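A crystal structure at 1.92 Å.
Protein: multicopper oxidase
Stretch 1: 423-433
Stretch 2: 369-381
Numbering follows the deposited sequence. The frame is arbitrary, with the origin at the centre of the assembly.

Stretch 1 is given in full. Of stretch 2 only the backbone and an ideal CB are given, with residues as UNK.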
ATOM      1  N   ALA A 423      -8.452 -14.352  11.127  1.00 65.94           N
ATOM      2  CA  ALA A 423      -8.514 -14.620   9.670  1.00 63.22           C
ATOM      3  C   ALA A 423      -7.495 -15.706   9.171  1.00 61.74           C
ATOM      4  O   ALA A 423      -6.384 -15.928   9.717  1.00 54.75           O
ATOM      5  CB  ALA A 423      -8.413 -13.312   8.890  1.00 59.70           C
ATOM      6  N   ARG A 424      -7.923 -16.439   8.161  1.00 43.19           N
ATOM      7  CA  ARG A 424      -7.105 -17.479   7.610  1.00 46.94           C
ATOM      8  C   ARG A 424      -6.732 -17.043   6.200  1.00 45.70           C
ATOM      9  O   ARG A 424      -7.545 -16.512   5.431  1.00 43.81           O
ATOM     10  CB  ARG A 424      -7.865 -18.790   7.661  1.00 53.70           C
ATOM     11  CG  ARG A 424      -7.974 -19.325   9.076  1.00 62.20           C
ATOM     12  CD  ARG A 424      -8.937 -20.472   9.211  1.00 69.73           C
ATOM     13  NE  ARG A 424      -8.467 -21.661   8.516  1.00 74.82           N
ATOM     14  CZ  ARG A 424      -8.940 -22.121   7.355  1.00 73.58           C
ATOM     15  NH1 ARG A 424      -9.915 -21.495   6.694  1.00 81.54           N
ATOM     16  NH2 ARG A 424      -8.429 -23.242   6.843  1.00 63.87           N
ATOM     17  N   VAL A 425      -5.462 -17.231   5.921  1.00 50.71           N
ATOM     18  CA  VAL A 425      -4.793 -16.659   4.789  1.00 49.75           C
ATOM     19  C   VAL A 425      -3.839 -17.764   4.281  1.00 51.10           C
ATOM     20  O   VAL A 425      -3.243 -18.487   5.082  1.00 50.54           O
ATOM     21  CB  VAL A 425      -4.090 -15.369   5.300  1.00 56.57           C
ATOM     22  CG1 VAL A 425      -2.697 -15.195   4.781  1.00 57.04           C
ATOM     23  CG2 VAL A 425      -4.886 -14.150   4.954  1.00 50.36           C
ATOM     24  N   ALA A 426      -3.694 -17.894   2.965  1.00 42.06           N
ATOM     25  CA  ALA A 426      -2.895 -18.943   2.370  1.00 47.39           C
ATOM     26  C   ALA A 426      -1.983 -18.459   1.230  1.00 48.56           C
ATOM     27  O   ALA A 426      -2.339 -17.588   0.449  1.00 47.06           O
ATOM     28  CB  ALA A 426      -3.839 -20.022   1.873  1.00 47.25           C
ATOM     29  N   LEU A 427      -0.803 -19.066   1.161  1.00 51.23           N
ATOM     30  CA  LEU A 427       0.247 -18.661   0.270  1.00 46.83           C
ATOM     31  C   LEU A 427       1.018 -19.837  -0.198  1.00 54.10           C
ATOM     32  O   LEU A 427       1.023 -20.877   0.461  1.00 53.75           O
ATOM     33  CB  LEU A 427       1.225 -17.754   1.004  1.00 46.31           C
ATOM     34  CG  LEU A 427       1.841 -18.286   2.302  1.00 53.63           C
ATOM     35  CD1 LEU A 427       3.267 -18.602   2.064  1.00 69.76           C
ATOM     36  CD2 LEU A 427       1.788 -17.298   3.482  1.00 67.02           C
ATOM     37  N   VAL A 428       1.693 -19.651  -1.342  1.00 54.39           N
ATOM     38  CA  VAL A 428       2.805 -20.475  -1.772  1.00 44.31           C
ATOM     39  C   VAL A 428       4.078 -19.748  -1.431  1.00 45.87           C
ATOM     40  O   VAL A 428       4.192 -18.579  -1.704  1.00 44.51           O
ATOM     41  CB  VAL A 428       2.732 -20.782  -3.285  1.00 59.49           C
ATOM     42  CG1 VAL A 428       3.912 -21.715  -3.735  1.00 52.83           C
ATOM     43  CG2 VAL A 428       1.313 -21.348  -3.607  1.00 54.41           C
ATOM     44  N   ALA A 429       5.026 -20.458  -0.798  1.00 51.03           N
ATOM     45  CA  ALA A 429       6.296 -19.879  -0.360  1.00 48.29           C
ATOM     46  C   ALA A 429       7.208 -19.931  -1.574  1.00 54.33           C
ATOM     47  O   ALA A 429       8.116 -20.722  -1.677  1.00 58.51           O
ATOM     48  CB  ALA A 429       6.838 -20.612   0.837  1.00 58.21           C
ATOM     49  N   ASP A 430       6.923 -18.970  -2.435  1.00 62.96           N
ATOM     50  CA  ASP A 430       7.267 -18.873  -3.846  1.00 57.86           C
ATOM     51  C   ASP A 430       8.669 -18.355  -4.085  1.00 53.05           C
ATOM     52  O   ASP A 430       9.269 -18.639  -5.075  1.00 49.33           O
ATOM     53  CB  ASP A 430       6.338 -17.761  -4.416  1.00 59.39           C
ATOM     54  CG  ASP A 430       5.695 -18.130  -5.705  1.00 76.63           C
ATOM     55  OD1 ASP A 430       6.270 -18.943  -6.498  1.00110.28           O
ATOM     56  OD2 ASP A 430       4.574 -17.575  -5.927  1.00 79.66           O
ATOM     57  N   ASN A 431       9.120 -17.490  -3.190  1.00 46.88           N
ATOM     58  CA  ASN A 431      10.167 -16.508  -3.463  1.00 43.34           C
ATOM     59  C   ASN A 431      11.115 -16.681  -2.247  1.00 56.70           C
ATOM     60  O   ASN A 431      10.695 -16.460  -1.076  1.00 50.83           O
ATOM     61  CB  ASN A 431       9.421 -15.152  -3.581  1.00 46.16           C
ATOM     62  CG  ASN A 431      10.281 -14.022  -3.963  1.00 46.76           C
ATOM     63  OD1 ASN A 431      11.454 -14.181  -4.182  1.00 56.20           O
ATOM     64  ND2 ASN A 431       9.692 -12.862  -4.067  1.00 52.18           N
ATOM     65  N   PRO A 432      12.347 -17.184  -2.474  1.00 53.56           N
ATOM     66  CA  PRO A 432      13.243 -17.443  -1.376  1.00 55.91           C
ATOM     67  C   PRO A 432      13.855 -16.144  -0.831  1.00 55.82           C
ATOM     68  O   PRO A 432      14.074 -15.159  -1.564  1.00 47.91           O
ATOM     69  CB  PRO A 432      14.301 -18.374  -2.002  1.00 55.84           C
ATOM     70  CG  PRO A 432      14.390 -17.897  -3.406  1.00 50.97           C
ATOM     71  CD  PRO A 432      12.959 -17.582  -3.759  1.00 56.05           C
ATOM     72  N   GLY A 433      14.058 -16.155   0.486  1.00 55.67           N
ATOM     73  CA  GLY A 433      14.585 -15.036   1.201  1.00 51.91           C
ATOM     74  C   GLY A 433      14.066 -14.978   2.605  1.00 47.63           C
ATOM     75  O   GLY A 433      13.643 -15.981   3.140  1.00 41.62           O
ATOM     76  N   UNK A 369      10.119 -20.413   9.268  1.00 74.53           N
ATOM     77  CA  UNK A 369      11.003 -20.873   8.211  1.00 64.88           C
ATOM     78  C   UNK A 369      10.198 -21.796   7.278  1.00 69.71           C
ATOM     79  O   UNK A 369       9.885 -22.939   7.637  1.00 73.52           O
ATOM     80  CB  UNK A 369      12.224 -21.591   8.790  1.00 64.88           C
ATOM     81  N   UNK A 370       9.813 -21.258   6.107  1.00 55.54           N
ATOM     82  CA  UNK A 370       9.006 -21.957   5.118  1.00 57.42           C
ATOM     83  C   UNK A 370       9.895 -22.624   4.087  1.00 54.84           C
ATOM     84  O   UNK A 370      10.946 -22.109   3.731  1.00 53.72           O
ATOM     85  CB  UNK A 370       8.030 -20.995   4.437  1.00 57.42           C
ATOM     86  N   UNK A 371       9.452 -23.772   3.607  1.00 50.18           N
ATOM     87  CA  UNK A 371      10.123 -24.465   2.512  1.00 62.25           C
ATOM     88  C   UNK A 371       9.722 -23.852   1.165  1.00 62.35           C
ATOM     89  O   UNK A 371       8.548 -23.616   0.930  1.00 60.61           O
ATOM     90  CB  UNK A 371       9.789 -25.958   2.540  1.00 62.25           C
ATOM     91  N   UNK A 372      10.702 -23.622   0.289  1.00 57.45           N
ATOM     92  CA  UNK A 372      10.465 -23.016  -1.009  1.00 55.85           C
ATOM     93  C   UNK A 372       9.538 -23.900  -1.809  1.00 57.14           C
ATOM     94  O   UNK A 372       9.737 -25.113  -1.870  1.00 57.01           O
ATOM     95  CB  UNK A 372      11.778 -22.785  -1.760  1.00 55.85           C
ATOM     96  N   UNK A 373       8.468 -23.313  -2.341  1.00 51.57           N
ATOM     97  CA  UNK A 373       7.455 -24.092  -3.064  1.00 51.48           C
ATOM     98  C   UNK A 373       6.446 -24.732  -2.142  1.00 40.08           C
ATOM     99  O   UNK A 373       5.514 -25.330  -2.594  1.00 48.31           O
ATOM    100  CB  UNK A 373       8.126 -25.178  -3.908  1.00 51.48           C
ATOM    101  N   UNK A 374       6.588 -24.503  -0.849  1.00 53.12           N
ATOM    102  CA  UNK A 374       5.655 -25.043   0.147  1.00 54.03           C
ATOM    103  C   UNK A 374       4.370 -24.232   0.194  1.00 50.98           C
ATOM    104  O   UNK A 374       4.362 -23.003   0.008  1.00 57.09           O
ATOM    105  CB  UNK A 374       6.305 -25.068   1.532  1.00 54.03           C
ATOM    106  N   UNK A 375       3.295 -24.926   0.504  1.00 52.80           N
ATOM    107  CA  UNK A 375       1.959 -24.342   0.593  1.00 57.41           C
ATOM    108  C   UNK A 375       1.598 -24.277   2.100  1.00 59.34           C
ATOM    109  O   UNK A 375       1.682 -25.276   2.812  1.00 55.13           O
ATOM    110  CB  UNK A 375       0.938 -25.158  -0.203  1.00 57.41           C
ATOM    111  N   UNK A 376       1.259 -23.075   2.557  1.00 60.52           N
ATOM    112  CA  UNK A 376       1.019 -22.796   3.953  1.00 52.26           C
ATOM    113  C   UNK A 376      -0.257 -22.022   4.094  1.00 52.79           C
ATOM    114  O   UNK A 376      -0.671 -21.296   3.170  1.00 61.04           O
ATOM    115  CB  UNK A 376       2.189 -22.031   4.576  1.00 52.26           C
ATOM    116  N   UNK A 377      -0.900 -22.218   5.243  1.00 61.91           N
ATOM    117  CA  UNK A 377      -2.041 -21.412   5.682  1.00 61.58           C
ATOM    118  C   UNK A 377      -1.486 -20.677   6.867  1.00 51.67           C
ATOM    119  O   UNK A 377      -0.863 -21.315   7.714  1.00 58.94           O
ATOM    120  CB  UNK A 377      -3.286 -22.234   6.021  1.00 61.58           C
ATOM    121  N   UNK A 378      -1.722 -19.364   6.923  1.00 54.91           N
ATOM    122  CA  UNK A 378      -1.457 -18.500   8.058  1.00 59.72           C
ATOM    123  C   UNK A 378      -2.808 -18.164   8.679  1.00 63.19           C
ATOM    124  O   UNK A 378      -3.682 -17.579   8.010  1.00 57.38           O
ATOM    125  CB  UNK A 378      -0.691 -17.241   7.648  1.00 59.72           C
ATOM    126  N   UNK A 379      -2.982 -18.586   9.933  1.00 57.51           N
ATOM    127  CA  UNK A 379      -4.059 -18.130  10.759  1.00 56.12           C
ATOM    128  C   UNK A 379      -3.589 -16.845  11.391  1.00 54.84           C
ATOM    129  O   UNK A 379      -2.585 -16.817  12.111  1.00 62.51           O
ATOM    130  CB  UNK A 379      -4.468 -19.172  11.802  1.00 56.12           C
ATOM    131  N   UNK A 380      -4.303 -15.778  11.133  1.00 55.98           N
ATOM    132  CA  UNK A 380      -3.944 -14.460  11.651  1.00 50.01           C
ATOM    133  C   UNK A 380      -4.911 -14.152  12.773  1.00 53.27           C
ATOM    134  O   UNK A 380      -6.064 -13.981  12.486  1.00 52.51           O
ATOM    135  CB  UNK A 380      -3.985 -13.384  10.564  1.00 50.01           C
ATOM    136  N   UNK A 381      -4.445 -14.153  14.037  1.00 59.63           N
ATOM    137  CA  UNK A 381      -5.275 -13.915  15.261  1.00 53.46           C
ATOM    138  C   UNK A 381      -4.955 -12.522  15.856  1.00 49.37           C
ATOM    139  O   UNK A 381      -3.860 -12.295  16.359  1.00 50.34           O
ATOM    140  CB  UNK A 381      -5.020 -15.002  16.307  1.00 53.46           C
TER

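Position 369 has nothing of stretch 1 within 5.5 Å of its ideal CB, so the contact sets no demand; it is Thr 369. At 370 the CA-to-CB bond points toward stretch 1, and the ideal CB lies 3.8 Å from Ala 429 CB. An aliphatic residue of almost any size would suit, a longer one reaching toward Leu 427. The deposited Leu 370 does so, its CD1 3.9 Å from Leu 427 CD1.

Position 371 points away and is unconstrained from this side; it is Lys 371. At 372 the CB points sideways, 4.2 Å from Ala 429 O and 5.1 Å from Pro 432 CB, which leaves room for a long, flexible or polar chain. The end of Lys 372 comes nearer to stretch 1, its NZ 3.6 Å from Pro 432 CD; no hydrogen bond is made across the stretches by this side chain.

Position 373 has a phi of 83°, which favours glycine, while its N donates to Ala 429 O at 2.7 Å. It is Gly 373. At 374 phi is an ordinary -78°, but an ideal CB would stand 2.7 Å from the carbonyl O of position 371, a clash that again asks for glycine. Gly 374 closes the type II turn, and its O accepts from Ala 429 N at 2.8 Å.

Along the strand the two chains run antiparallel, and side chains alternate between the two faces of the sheet. Position 375 shares its face with Val 428, whose CG2 is 5.1 Å from the ideal CB; a flat ring or an aliphatic chain could cover that methyl. His 375 lays its ring there, Val 428 CG2 lying over one face, 3.5 Å from NE2.

Position 376 is a hydrogen-bonded pair with Leu 427, its N and O each 3.0 Å from Leu 427 O and N. Its CB is 4.4 Å from Leu 427 CD1, inviting a large apolar or aromatic residue. Tyr 376 sets its ring edge against Ala 429, CE1 to CB 3.8 Å, and its OH accepts from Lys 371 N at 2.6 Å, tying the strand to the turn.

Opposite 377 is Ala 426, whose small side chain leaves space for a branched or long aliphatic. Ile 377 fills it, CD1 reaching Ala 426 CB at 4.0 Å.

At 378, paired with Val 425, the CB is 4.8 Å from Leu 427 CD2, so an aromatic or a large aliphatic would pack well. Leu 427 CD2 lies over one face of the Phe 378 ring, 3.5 Å from its centroid and 12° off the ring normal, and 3.5 Å from Phe 378 CE1.

Position 379 faces the Arg 424 stem, its CB 4.4 Å from Arg 424 CG; an acid, or any chain with a methylene stem, fits. Glu 379 packs CG 4.1 Å from Arg 424 CG, with no salt bridge to it.

At 380, across from Ala 423, an aliphatic could reach Val 425. Leu 380 does, CD1 to Val 425 CG2 at 4.0 Å. Position 381 is free of stretch 1; it is Arg 381.

Stretch 2 369-381: TLKKGGHYIFELR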
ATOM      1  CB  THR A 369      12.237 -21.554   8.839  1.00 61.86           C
ATOM      2  OG1 THR A 369      12.852 -20.613   9.711  1.00 64.97           O
ATOM      3  CG2 THR A 369      13.267 -21.955   7.806  1.00 65.69           C
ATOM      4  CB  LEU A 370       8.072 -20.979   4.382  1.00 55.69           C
ATOM      5  CG  LEU A 370       7.169 -20.115   5.246  1.00 54.62           C
ATOM      6  CD1 LEU A 370       6.360 -19.227   4.367  1.00 49.51           C
ATOM      7  CD2 LEU A 370       6.251 -20.915   6.187  1.00 57.40           C
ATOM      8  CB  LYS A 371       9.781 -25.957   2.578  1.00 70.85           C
ATOM      9  CG  LYS A 371      10.470 -26.647   3.754  1.00 82.38           C
ATOM     10  CD  LYS A 371       9.874 -28.009   4.115  1.00 95.04           C
ATOM     11  CE  LYS A 371      10.139 -28.379   5.580  1.00 99.66           C
ATOM     12  NZ  LYS A 371      10.244 -29.863   5.775  1.00 92.34           N
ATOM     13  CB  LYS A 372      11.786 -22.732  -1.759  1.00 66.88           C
ATOM     14  CG  LYS A 372      11.669 -21.920  -3.069  1.00 67.35           C
ATOM     15  CD  LYS A 372      13.006 -21.804  -3.835  1.00 75.73           C
ATOM     16  CE  LYS A 372      12.869 -21.756  -5.364  1.00 85.46           C
ATOM     17  NZ  LYS A 372      12.819 -20.387  -5.976  1.00 70.79           N
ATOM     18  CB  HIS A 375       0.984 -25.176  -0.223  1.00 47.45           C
ATOM     19  CG  HIS A 375       1.197 -25.092  -1.720  1.00 68.73           C
ATOM     20  ND1 HIS A 375       2.352 -25.511  -2.343  1.00 77.48           N
ATOM     21  CD2 HIS A 375       0.378 -24.670  -2.712  1.00 55.69           C
ATOM     22  CE1 HIS A 375       2.259 -25.309  -3.649  1.00 68.00           C
ATOM     23  NE2 HIS A 375       1.058 -24.809  -3.895  1.00 65.68           N
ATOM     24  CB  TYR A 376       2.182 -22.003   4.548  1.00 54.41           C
ATOM     25  CG  TYR A 376       3.490 -22.718   4.499  1.00 51.92           C
ATOM     26  CD1 TYR A 376       4.351 -22.512   3.457  1.00 55.89           C
ATOM     27  CD2 TYR A 376       3.876 -23.600   5.499  1.00 57.95           C
ATOM     28  CE1 TYR A 376       5.553 -23.180   3.376  1.00 60.66           C
ATOM     29  CE2 TYR A 376       5.103 -24.255   5.438  1.00 52.03           C
ATOM     30  CZ  TYR A 376       5.912 -24.050   4.347  1.00 52.08           C
ATOM     31  OH  TYR A 376       7.101 -24.653   4.210  1.00 67.10           O
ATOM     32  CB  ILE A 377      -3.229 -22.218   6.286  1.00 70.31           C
ATOM     33  CG1 ILE A 377      -3.621 -23.452   5.472  1.00 66.65           C
ATOM     34  CG2 ILE A 377      -4.426 -21.307   6.558  1.00 63.69           C
ATOM     35  CD1 ILE A 377      -4.437 -23.148   4.263  1.00 67.12           C
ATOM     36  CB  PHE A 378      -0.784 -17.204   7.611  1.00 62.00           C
ATOM     37  CG  PHE A 378       0.666 -17.347   7.260  1.00 62.40           C
ATOM     38  CD1 PHE A 378       1.261 -18.569   6.900  1.00 64.84           C
ATOM     39  CD2 PHE A 378       1.460 -16.228   7.281  1.00 53.56           C
ATOM     40  CE1 PHE A 378       2.620 -18.635   6.574  1.00 55.76           C
ATOM     41  CE2 PHE A 378       2.788 -16.288   6.958  1.00 53.26           C
ATOM     42  CZ  PHE A 378       3.383 -17.488   6.615  1.00 57.22           C
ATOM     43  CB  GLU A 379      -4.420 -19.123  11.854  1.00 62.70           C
ATOM     44  CG  GLU A 379      -5.785 -18.779  12.490  1.00 81.35           C
ATOM     45  CD  GLU A 379      -6.152 -19.636  13.703  1.00 98.76           C
ATOM     46  OE1 GLU A 379      -5.501 -19.452  14.773  1.00 93.82           O
ATOM     47  OE2 GLU A 379      -7.110 -20.465  13.606  1.00112.75           O
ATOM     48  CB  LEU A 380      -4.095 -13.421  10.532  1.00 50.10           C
ATOM     49  CG  LEU A 380      -3.314 -13.689   9.249  1.00 46.98           C
ATOM     50  CD1 LEU A 380      -3.491 -12.520   8.335  1.00 44.62           C
ATOM     51  CD2 LEU A 380      -1.857 -13.799   9.547  1.00 49.85           C
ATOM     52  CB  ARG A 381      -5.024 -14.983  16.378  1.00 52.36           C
ATOM     53  CG  ARG A 381      -5.163 -16.421  15.890  1.00 65.10           C
ATOM     54  CD  ARG A 381      -4.570 -17.412  16.875  1.00 72.01           C
ATOM     55  NE  ARG A 381      -5.310 -17.342  18.128  1.00 72.71           N
ATOM     56  CZ  ARG A 381      -4.837 -17.686  19.309  1.00 72.65           C
ATOM     57  NH1 ARG A 381      -3.603 -18.173  19.452  1.00 80.86           N
ATOM     58  NH2 ARG A 381      -5.617 -17.545  20.367  1.00 76.55           N
TER
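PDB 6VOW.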